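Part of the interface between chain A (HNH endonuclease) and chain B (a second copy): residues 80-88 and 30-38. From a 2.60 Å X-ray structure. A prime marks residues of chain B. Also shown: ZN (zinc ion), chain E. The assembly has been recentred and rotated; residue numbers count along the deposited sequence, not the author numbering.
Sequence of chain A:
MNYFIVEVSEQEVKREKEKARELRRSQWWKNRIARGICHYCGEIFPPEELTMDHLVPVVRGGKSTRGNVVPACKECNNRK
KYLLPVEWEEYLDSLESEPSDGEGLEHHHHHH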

# COMPACT_ATOMS: atom_id res chain seq x y z
N LYS A 80 8.76 -8.71 1.26
CA LYS A 80 8.14 -9.74 2.07
C LYS A 80 6.88 -9.15 2.71
O LYS A 80 6.01 -9.88 3.17
CB LYS A 80 9.11 -10.24 3.15
CG LYS A 80 8.58 -11.44 3.94
CD LYS A 80 9.53 -11.91 5.02
CE LYS A 80 8.93 -13.07 5.81
NZ LYS A 80 8.52 -14.21 4.93
N LYS A 81 6.80 -7.82 2.73
CA LYS A 81 5.65 -7.13 3.32
C LYS A 81 4.53 -6.77 2.35
O LYS A 81 3.36 -6.86 2.71
CB LYS A 81 6.10 -5.86 4.05
CG LYS A 81 6.32 -6.07 5.56
CD LYS A 81 6.63 -4.77 6.30
CE LYS A 81 8.00 -4.19 5.93
NZ LYS A 81 8.14 -3.90 4.48
N TYR A 82 4.87 -6.35 1.13
CA TYR A 82 3.83 -5.99 0.18
C TYR A 82 3.51 -7.01 -0.91
O TYR A 82 2.68 -6.74 -1.78
CB TYR A 82 4.15 -4.62 -0.45
CG TYR A 82 5.26 -4.61 -1.47
CD1 TYR A 82 5.10 -5.22 -2.72
CD2 TYR A 82 6.46 -3.95 -1.20
CE1 TYR A 82 6.12 -5.16 -3.69
CE2 TYR A 82 7.49 -3.89 -2.16
CZ TYR A 82 7.31 -4.49 -3.40
OH TYR A 82 8.33 -4.44 -4.33
N LEU A 83 4.17 -8.16 -0.90
CA LEU A 83 3.88 -9.18 -1.91
C LEU A 83 3.05 -10.24 -1.19
O LEU A 83 3.33 -10.55 -0.04
CB LEU A 83 5.17 -9.83 -2.43
CG LEU A 83 6.17 -9.11 -3.34
CD1 LEU A 83 7.18 -10.13 -3.85
CD2 LEU A 83 5.47 -8.48 -4.52
N LEU A 84 2.04 -10.80 -1.85
CA LEU A 84 1.23 -11.82 -1.19
C LEU A 84 2.02 -13.12 -1.17
O LEU A 84 2.86 -13.35 -2.04
CB LEU A 84 -0.10 -12.08 -1.91
CG LEU A 84 -1.09 -11.01 -2.38
CD1 LEU A 84 -1.36 -9.97 -1.30
CD2 LEU A 84 -0.54 -10.40 -3.64
N PRO A 85 1.74 -13.99 -0.20
CA PRO A 85 2.44 -15.27 -0.08
C PRO A 85 2.84 -15.98 -1.39
O PRO A 85 3.81 -16.73 -1.42
CB PRO A 85 1.49 -16.10 0.79
CG PRO A 85 0.17 -15.41 0.64
CD PRO A 85 0.57 -13.97 0.67
N VAL A 86 2.09 -15.75 -2.46
CA VAL A 86 2.40 -16.42 -3.72
C VAL A 86 3.35 -15.64 -4.61
O VAL A 86 4.08 -16.23 -5.41
CB VAL A 86 1.13 -16.72 -4.52
CG1 VAL A 86 0.60 -18.09 -4.14
CG2 VAL A 86 0.07 -15.65 -4.23
N GLU A 87 3.33 -14.31 -4.50
CA GLU A 87 4.23 -13.49 -5.30
C GLU A 87 5.61 -13.62 -4.66
O GLU A 87 6.64 -13.57 -5.33
CB GLU A 87 3.78 -12.02 -5.29
CG GLU A 87 2.36 -11.75 -5.80
CD GLU A 87 1.98 -10.25 -5.79
OE1 GLU A 87 2.09 -9.59 -4.73
OE2 GLU A 87 1.55 -9.74 -6.86
N TRP A 88 5.61 -13.80 -3.33
CA TRP A 88 6.85 -13.94 -2.58
C TRP A 88 7.56 -15.21 -3.01
O TRP A 88 8.71 -15.15 -3.46
CB TRP A 88 6.55 -13.98 -1.08
CG TRP A 88 7.76 -14.19 -0.22
CD1 TRP A 88 8.03 -15.27 0.57
CD2 TRP A 88 8.87 -13.29 -0.05
NE1 TRP A 88 9.23 -15.10 1.22
CE2 TRP A 88 9.77 -13.90 0.85
CE3 TRP A 88 9.20 -12.04 -0.59
CZ2 TRP A 88 10.96 -13.30 1.23
CZ3 TRP A 88 10.38 -11.44 -0.20
CH2 TRP A 88 11.25 -12.07 0.69
N LYS B 30 -9.32 -6.70 -0.27
CA LYS B 30 -8.69 -7.66 0.62
C LYS B 30 -7.17 -7.66 0.43
O LYS B 30 -6.42 -7.39 1.37
CB LYS B 30 -9.26 -9.06 0.36
CG LYS B 30 -9.84 -9.74 1.59
CD LYS B 30 -10.93 -8.90 2.24
CE LYS B 30 -11.54 -9.63 3.44
NZ LYS B 30 -12.19 -10.90 3.03
N ASN B 31 -6.73 -7.94 -0.78
CA ASN B 31 -5.30 -7.95 -1.09
C ASN B 31 -4.74 -6.57 -0.88
O ASN B 31 -3.64 -6.41 -0.34
CB ASN B 31 -5.08 -8.35 -2.55
CG ASN B 31 -5.97 -9.49 -2.98
OD1 ASN B 31 -6.01 -10.54 -2.33
ND2 ASN B 31 -6.70 -9.31 -4.08
N ARG B 32 -5.49 -5.56 -1.30
CA ARG B 32 -5.05 -4.18 -1.17
C ARG B 32 -4.54 -3.90 0.25
O ARG B 32 -3.45 -3.32 0.42
CB ARG B 32 -6.20 -3.24 -1.53
CG ARG B 32 -5.77 -2.03 -2.35
CD ARG B 32 -4.83 -2.40 -3.49
NE ARG B 32 -4.70 -1.32 -4.47
CZ ARG B 32 -4.32 -0.08 -4.17
NH1 ARG B 32 -4.04 0.27 -2.93
NH2 ARG B 32 -4.25 0.83 -5.13
N ILE B 33 -5.30 -4.30 1.27
CA ILE B 33 -4.85 -4.09 2.64
C ILE B 33 -3.82 -5.16 3.04
O ILE B 33 -3.04 -4.97 3.99
CB ILE B 33 -6.04 -4.07 3.65
CG1 ILE B 33 -6.98 -5.24 3.40
CG2 ILE B 33 -6.82 -2.76 3.52
CD1 ILE B 33 -8.20 -5.24 4.31
N ALA B 34 -3.78 -6.27 2.31
CA ALA B 34 -2.81 -7.31 2.62
C ALA B 34 -1.43 -6.75 2.31
O ALA B 34 -0.51 -6.90 3.11
CB ALA B 34 -3.07 -8.56 1.79
N ARG B 35 -1.31 -6.08 1.17
CA ARG B 35 -0.04 -5.46 0.78
C ARG B 35 0.40 -4.47 1.85
O ARG B 35 1.57 -4.44 2.24
CB ARG B 35 -0.17 -4.76 -0.58
CG ARG B 35 -0.24 -5.74 -1.74
CD ARG B 35 -0.35 -5.08 -3.11
NE ARG B 35 0.06 -5.97 -4.21
CZ ARG B 35 -0.14 -7.28 -4.24
NH1 ARG B 35 -0.76 -7.89 -3.23
NH2 ARG B 35 0.23 -8.00 -5.29
N GLY B 36 -0.53 -3.66 2.33
CA GLY B 36 -0.20 -2.71 3.38
C GLY B 36 0.28 -1.35 2.92
O GLY B 36 0.48 -0.47 3.74
N ILE B 37 0.47 -1.16 1.62
CA ILE B 37 0.94 0.12 1.10
C ILE B 37 -0.08 1.27 1.17
O ILE B 37 -1.17 1.17 0.61
CB ILE B 37 1.36 -0.02 -0.38
CG1 ILE B 37 2.12 -1.34 -0.57
CG2 ILE B 37 2.18 1.21 -0.80
CD1 ILE B 37 2.57 -1.58 -1.97
N CYS B 38 0.30 2.36 1.83
CA CYS B 38 -0.58 3.52 1.95
C CYS B 38 -0.52 4.38 0.70
O CYS B 38 0.54 4.88 0.34
CB CYS B 38 -0.19 4.37 3.15
SG CYS B 38 -0.96 6.01 3.12
ZN ZN E . 0.10 7.16 4.85

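The two stretches meet in a small contact built around one arginine, Arg35′, which reaches across to a glutamate and is flanked by apolar packing, with no hydrogen bond between the two stretches. The nearest CA atoms across the stretches, those of Tyr82 and Arg35′, lie 4.0 Å apart. Of the 343 Å² buried, summed over both sides, Arg35′ contributes the largest share, 110 Å², followed by Leu84 (73 Å²) and Tyr82 (63 Å²). The Arg35′ side chain, m at chi1 and t at chi2 and chi3, extends past Tyr82, whose carbonyl O lies over one face of the guanidinium, and forms a salt bridge from Arg35′ NH2 to Glu87 OE1 at 2.5 Å. This length is less certain than it looks, because NH2 is modelled too close to the glutamate. Glu87 suits the position: its CB points toward the partner, and Glu87 OE1 also accepts a hydrogen bond from Leu84 N (3.1 Å), at the N-cap position right before the helix, so one carboxylate oxygen serves both its own helix start and the arginine.

Apolar contacts complete the interface. Leu84 CD1 packs on Ala34′ CB at 3.8 Å, branched leucine meeting a small methyl surface. Ile37′ CD1, ending an extended apolar side chain, reaches Tyr82 CB at 3.7 Å. The backbone adds a CA-H...O contact, Tyr82 CA to Arg35′ O at 3.4 Å.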